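PDB 5M1P: terminase large subunit from Thermus phage G20c, which acts as the ATP-driven motor that moves viral DNA into empty capsids and as the metal-dependent endonuclease that cuts the genome to start and end packaging. Local coordinates for residues G40-K45 with I178-A183; A94-V99 with P116-S121. All coordinates share one frame; numbering follows the deposited sequence.

Interaction 1 of 2, residues G40-K45 with I178-A183. With CA (calcium ion), chain C.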
loop_
_atom_site.group_PDB
_atom_site.type_symbol
_atom_site.label_atom_id
_atom_site.label_comp_id
_atom_site.label_asym_id
_atom_site.label_seq_id
_atom_site.Cartn_x
_atom_site.Cartn_y
_atom_site.Cartn_z
ATOM N N GLY A 40 -3.391 0.145 -4.230
ATOM C CA GLY A 40 -2.900 -0.932 -3.377
ATOM C C GLY A 40 -3.713 -0.957 -2.107
ATOM O O GLY A 40 -3.851 0.088 -1.466
ATOM N N ALA A 41 -4.246 -2.122 -1.720
ATOM C CA ALA A 41 -5.119 -2.195 -0.562
ATOM C C ALA A 41 -4.685 -3.289 0.395
ATOM O O ALA A 41 -4.696 -4.480 0.051
ATOM C CB ALA A 41 -6.548 -2.400 -1.009
ATOM N N ASP A 42 -4.257 -2.826 1.569
ATOM C CA ASP A 42 -3.918 -3.622 2.733
ATOM C C ASP A 42 -5.066 -3.366 3.705
ATOM O O ASP A 42 -5.252 -2.239 4.170
ATOM C CB ASP A 42 -2.574 -3.130 3.316
ATOM C CG ASP A 42 -2.140 -3.901 4.547
ATOM O OD1 ASP A 42 -2.626 -3.580 5.650
ATOM O OD2 ASP A 42 -1.292 -4.796 4.429
ATOM N N PHE A 43 -5.869 -4.387 3.971
ATOM C CA PHE A 43 -7.062 -4.215 4.800
ATOM C C PHE A 43 -6.732 -4.121 6.275
ATOM O O PHE A 43 -5.643 -4.495 6.704
ATOM C CB PHE A 43 -8.076 -5.328 4.517
ATOM C CG PHE A 43 -8.691 -5.204 3.167
ATOM C CD1 PHE A 43 -9.749 -4.335 2.962
ATOM C CD2 PHE A 43 -8.150 -5.876 2.081
ATOM C CE1 PHE A 43 -10.302 -4.187 1.704
ATOM C CE2 PHE A 43 -8.698 -5.729 0.819
ATOM C CZ PHE A 43 -9.771 -4.883 0.637
ATOM N N GLY A 44 -7.675 -3.558 7.022
ATOM C CA GLY A 44 -7.653 -3.522 8.473
ATOM C C GLY A 44 -8.354 -4.786 8.913
ATOM O O GLY A 44 -9.572 -4.805 9.093
ATOM N N LYS A 45 -7.581 -5.860 9.027
ATOM C CA LYS A 45 -8.132 -7.187 9.311
ATOM C C LYS A 45 -8.780 -7.227 10.692
ATOM O O LYS A 45 -9.899 -7.704 10.834
ATOM C CB LYS A 45 -7.057 -8.268 9.180
ATOM N N ILE A 178 1.378 0.391 5.668
ATOM C CA ILE A 178 1.692 1.393 4.641
ATOM C C ILE A 178 2.680 0.805 3.632
ATOM O O ILE A 178 2.508 0.920 2.417
ATOM C CB ILE A 178 2.284 2.685 5.234
ATOM C CG1 ILE A 178 1.297 3.351 6.203
ATOM C CG2 ILE A 178 2.703 3.653 4.119
ATOM C CD1 ILE A 178 1.913 4.447 7.040
ATOM N N VAL A 179 3.706 0.139 4.145
ATOM C CA VAL A 179 4.718 -0.494 3.292
ATOM C C VAL A 179 4.060 -1.452 2.306
ATOM O O VAL A 179 4.322 -1.411 1.104
ATOM C CB VAL A 179 5.784 -1.240 4.135
ATOM C CG1 VAL A 179 6.787 -1.944 3.232
ATOM C CG2 VAL A 179 6.509 -0.264 5.065
ATOM N N MET A 180 3.192 -2.307 2.832
ATOM C CA MET A 180 2.546 -3.309 2.016
ATOM C C MET A 180 1.568 -2.706 1.009
ATOM O O MET A 180 1.542 -3.140 -0.138
ATOM C CB MET A 180 1.868 -4.369 2.893
ATOM C CG MET A 180 2.852 -5.244 3.672
ATOM S SD MET A 180 4.229 -5.899 2.713
ATOM C CE MET A 180 3.401 -6.730 1.365
ATOM N N SER A 181 0.793 -1.710 1.427
ATOM C CA SER A 181 -0.111 -1.015 0.511
ATOM C C SER A 181 0.655 -0.382 -0.652
ATOM O O SER A 181 0.263 -0.519 -1.807
ATOM C CB SER A 181 -0.917 0.028 1.278
ATOM O OG SER A 181 -1.716 0.800 0.398
ATOM N N LEU A 182 1.753 0.284 -0.337
ATOM C CA LEU A 182 2.605 0.861 -1.380
ATOM C C LEU A 182 3.178 -0.206 -2.310
ATOM O O LEU A 182 3.200 -0.027 -3.519
ATOM C CB LEU A 182 3.740 1.689 -0.771
ATOM C CG LEU A 182 3.331 2.976 -0.066
ATOM C CD1 LEU A 182 4.531 3.514 0.690
ATOM C CD2 LEU A 182 2.768 4.024 -1.018
ATOM N N ALA A 183 3.621 -1.324 -1.743
ATOM C CA ALA A 183 4.177 -2.405 -2.553
ATOM C C ALA A 183 3.114 -3.022 -3.475
ATOM O O ALA A 183 3.392 -3.327 -4.636
ATOM C CB ALA A 183 4.787 -3.472 -1.661
HETATM CA CA CA C . -3.540 -3.968 7.715
HETATM O O HOH W 1 -2.341 -5.961 7.826
#
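A single carboxylate oxygen ties strand 37-42 to the calcium site: D42 OD1 binds the ion at 2.3 Å. F43 O, a backbone carbonyl, lies 2.4 Å from the calcium ion. Water 1 is another ligand, and D48 OD2, the carbonyl of Y49 and D177 OD2 complete the shell. D42 binds through one oxygen alone, since its OD2 lies 4.1 Å from the calcium ion. This second oxygen instead rests 3.5 Å from M180 CB, at the base of a side chain that bends away towards helix 122-137. The carboxylate is placed by a first torsion that sets CG anti to the backbone N (chi1 180°), with D42 CB pointing at the helix and packing 4.1 Å from S181 CB. Further out, S181 has OG anti to its own backbone N (chi1 175°); the hydroxyl, hydrogen-bonded with S53 OG, also comes to 2.9 Å from G40 O. G40 carries no side chain, and its CA sits only 3.6 Å from S181 O in a CA-H...O contact. The short strand and helix axes come within 6.4 Å, running roughly antiparallel at 148°. This is the middle strand of the five-stranded RNase H-like core set against the helix that begins with another metal ligand, D177. Calcium would offset the charge of the converging carboxylates, and it leaves OD2 uncoordinated, consistent with D42 serving both magnesium ions, as assigned for a RuvC-like two-metal nuclease.

Interaction 2 of 2, residues A94-V99 with P116-S121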
loop_
_atom_site.group_PDB
_atom_site.type_symbol
_atom_site.label_atom_id
_atom_site.label_comp_id
_atom_site.label_asym_id
_atom_site.label_seq_id
_atom_site.Cartn_x
_atom_site.Cartn_y
_atom_site.Cartn_z
ATOM N N ALA A 94 -5.665 -5.981 -4.324
ATOM C CA ALA A 94 -6.155 -6.275 -2.979
ATOM C C ALA A 94 -5.419 -7.456 -2.383
ATOM O O ALA A 94 -5.428 -8.536 -2.964
ATOM C CB ALA A 94 -7.634 -6.590 -3.037
ATOM N N ASP A 95 -4.805 -7.262 -1.224
ATOM C CA ASP A 95 -4.266 -8.391 -0.479
ATOM C C ASP A 95 -5.417 -9.077 0.222
ATOM O O ASP A 95 -5.827 -8.684 1.309
ATOM C CB ASP A 95 -3.189 -7.992 0.525
ATOM C CG ASP A 95 -2.740 -9.164 1.390
ATOM O OD1 ASP A 95 -3.038 -10.343 1.063
ATOM O OD2 ASP A 95 -2.079 -8.911 2.407
ATOM N N THR A 96 -5.907 -10.116 -0.431
ATOM C CA THR A 96 -7.060 -10.876 0.012
ATOM C C THR A 96 -6.712 -12.037 0.944
ATOM O O THR A 96 -7.595 -12.810 1.310
ATOM C CB THR A 96 -7.781 -11.453 -1.219
ATOM O OG1 THR A 96 -6.811 -12.049 -2.086
ATOM C CG2 THR A 96 -8.496 -10.358 -1.988
ATOM N N TRP A 97 -5.449 -12.181 1.338
ATOM C CA TRP A 97 -5.037 -13.342 2.127
ATOM C C TRP A 97 -5.473 -13.182 3.567
ATOM O O TRP A 97 -5.041 -12.263 4.245
ATOM C CB TRP A 97 -3.532 -13.519 2.067
ATOM C CG TRP A 97 -3.035 -14.780 2.694
ATOM C CD1 TRP A 97 -2.360 -14.902 3.882
ATOM C CD2 TRP A 97 -3.159 -16.106 2.167
ATOM N NE1 TRP A 97 -2.051 -16.219 4.111
ATOM C CE2 TRP A 97 -2.523 -16.977 3.075
ATOM C CE3 TRP A 97 -3.738 -16.643 1.014
ATOM C CZ2 TRP A 97 -2.447 -18.357 2.864
ATOM C CZ3 TRP A 97 -3.652 -18.012 0.802
ATOM C CH2 TRP A 97 -3.006 -18.852 1.727
ATOM N N GLY A 98 -6.333 -14.096 4.012
ATOM C CA GLY A 98 -6.820 -14.112 5.383
ATOM C C GLY A 98 -7.712 -12.947 5.784
ATOM O O GLY A 98 -7.898 -12.711 6.982
ATOM N N VAL A 99 -8.264 -12.217 4.805
ATOM C CA VAL A 99 -9.142 -11.068 5.106
ATOM C C VAL A 99 -10.507 -11.467 5.658
ATOM O O VAL A 99 -11.174 -10.649 6.289
ATOM C CB VAL A 99 -9.345 -10.109 3.903
ATOM C CG1 VAL A 99 -8.010 -9.519 3.466
ATOM C CG2 VAL A 99 -10.059 -10.773 2.722
ATOM N N PRO A 116 -7.096 -9.768 -7.166
ATOM C CA PRO A 116 -6.503 -10.291 -5.934
ATOM C C PRO A 116 -4.993 -10.498 -6.068
ATOM O O PRO A 116 -4.507 -11.009 -7.095
ATOM C CB PRO A 116 -7.222 -11.631 -5.734
ATOM C CG PRO A 116 -7.627 -12.055 -7.103
ATOM C CD PRO A 116 -7.839 -10.802 -7.909
ATOM N N LEU A 117 -4.264 -10.084 -5.038
ATOM C CA LEU A 117 -2.845 -10.362 -4.909
ATOM C C LEU A 117 -2.614 -10.796 -3.455
ATOM O O LEU A 117 -2.159 -9.998 -2.639
ATOM C CB LEU A 117 -2.002 -9.137 -5.295
ATOM C CG LEU A 117 -0.594 -9.467 -5.801
ATOM C CD1 LEU A 117 0.058 -8.228 -6.397
ATOM C CD2 LEU A 117 0.287 -10.058 -4.710
ATOM N N PRO A 118 -2.958 -12.057 -3.126
ATOM C CA PRO A 118 -2.820 -12.501 -1.737
ATOM C C PRO A 118 -1.364 -12.598 -1.310
ATOM O O PRO A 118 -0.568 -13.272 -1.970
ATOM C CB PRO A 118 -3.480 -13.883 -1.737
ATOM C CG PRO A 118 -3.421 -14.347 -3.138
ATOM C CD PRO A 118 -3.488 -13.123 -3.994
ATOM N N VAL A 119 -1.034 -11.939 -0.208
ATOM C CA VAL A 119 0.343 -11.928 0.293
ATOM C C VAL A 119 0.464 -13.141 1.208
ATOM O O VAL A 119 0.440 -13.046 2.439
ATOM C CB VAL A 119 0.717 -10.592 0.960
ATOM C CG1 VAL A 119 2.176 -10.617 1.394
ATOM C CG2 VAL A 119 0.506 -9.426 -0.012
ATOM N N LYS A 120 0.596 -14.291 0.556
ATOM C CA LYS A 120 0.328 -15.585 1.192
ATOM C C LYS A 120 1.568 -16.327 1.645
ATOM O O LYS A 120 1.468 -17.432 2.195
ATOM C CB LYS A 120 -0.490 -16.469 0.247
ATOM C CG LYS A 120 0.197 -16.856 -1.058
ATOM C CD LYS A 120 -0.783 -17.520 -2.016
ATOM C CE LYS A 120 -1.056 -18.965 -1.624
ATOM N NZ LYS A 120 0.017 -19.859 -2.136
ATOM N N SER A 121 2.733 -15.729 1.425
ATOM C CA SER A 121 3.998 -16.305 1.865
ATOM C C SER A 121 5.071 -15.243 1.916
ATOM O O SER A 121 4.928 -14.161 1.340
ATOM C CB SER A 121 4.452 -17.398 0.903
ATOM O OG SER A 121 4.819 -16.841 -0.343
HETATM O O HOH W 2 -1.467 -11.216 3.934
#
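Two side chains, D95 with CG anti to the backbone N (chi1 174°) and W97 likewise (chi1 -172°), reach from one loop across the neighbouring one. The carboxylate of D95 lands beside V119, where OD1 accepts a nearly straight bond from V119 N at 2.9 Å. The same D95 OD1 takes W97 N at 3.0 Å, closing an Asx turn within its own loop. Both N-H groups come from above the carboxylate plane, and V119 CG2 packs against D95 CG at 3.5 Å, so the group is gripped by polar and apolar contacts together. Its other oxygen, D95 OD2, receives a hydrogen bond from water 2 at 2.8 Å, and that water also donates at 3.0 Å to V119 O, the carbonyl of the residue at the centre of an inverse gamma turn. At the surface the indole of W97 lies over K120, whose CB sits 3.3 Å from the centroid of the six-membered ring and just 12° off its normal, a CH-pi contact over the face; the lysine chain, bent at chi3 and chi4, returns CE to the CZ3-CH2 end of the ring. P118 CB packs against W97 CB. Where the two strands end, A94 and P116 form a parallel bridge, with L117 N hydrogen-bonded to A94 O at 2.8 Å. Two N-H donors on OD1 and a water on OD2 would favour the ionised carboxylate. With the D95 side chain about 7 Å from the bound calcium, the contact holds a probable second-metal ligand which that ion does not engage.

Interactions 1 and 2 have centres 10 Å apart and meet at the C-terminal ends of neighbouring parallel strands in the mixed sheet, in the order 114-116, 91-94, 37-42. Along the chain interaction 2 is nested inside the long stretch of chain between the two segments of interaction 1, the second of which lies on helix 177-186. The two touch directly: A41 O lies 3.1 Å from D95 N in a probable backbone hydrogen bond, the F43 ring packs on V99, and M180 CE meets V119 CG1. Carboxylates from both thus converge, with the side chains of D42 and D95 about 5 Å apart, as expected of an RNase H-like nuclease whose active site is assembled from segments distant in sequence.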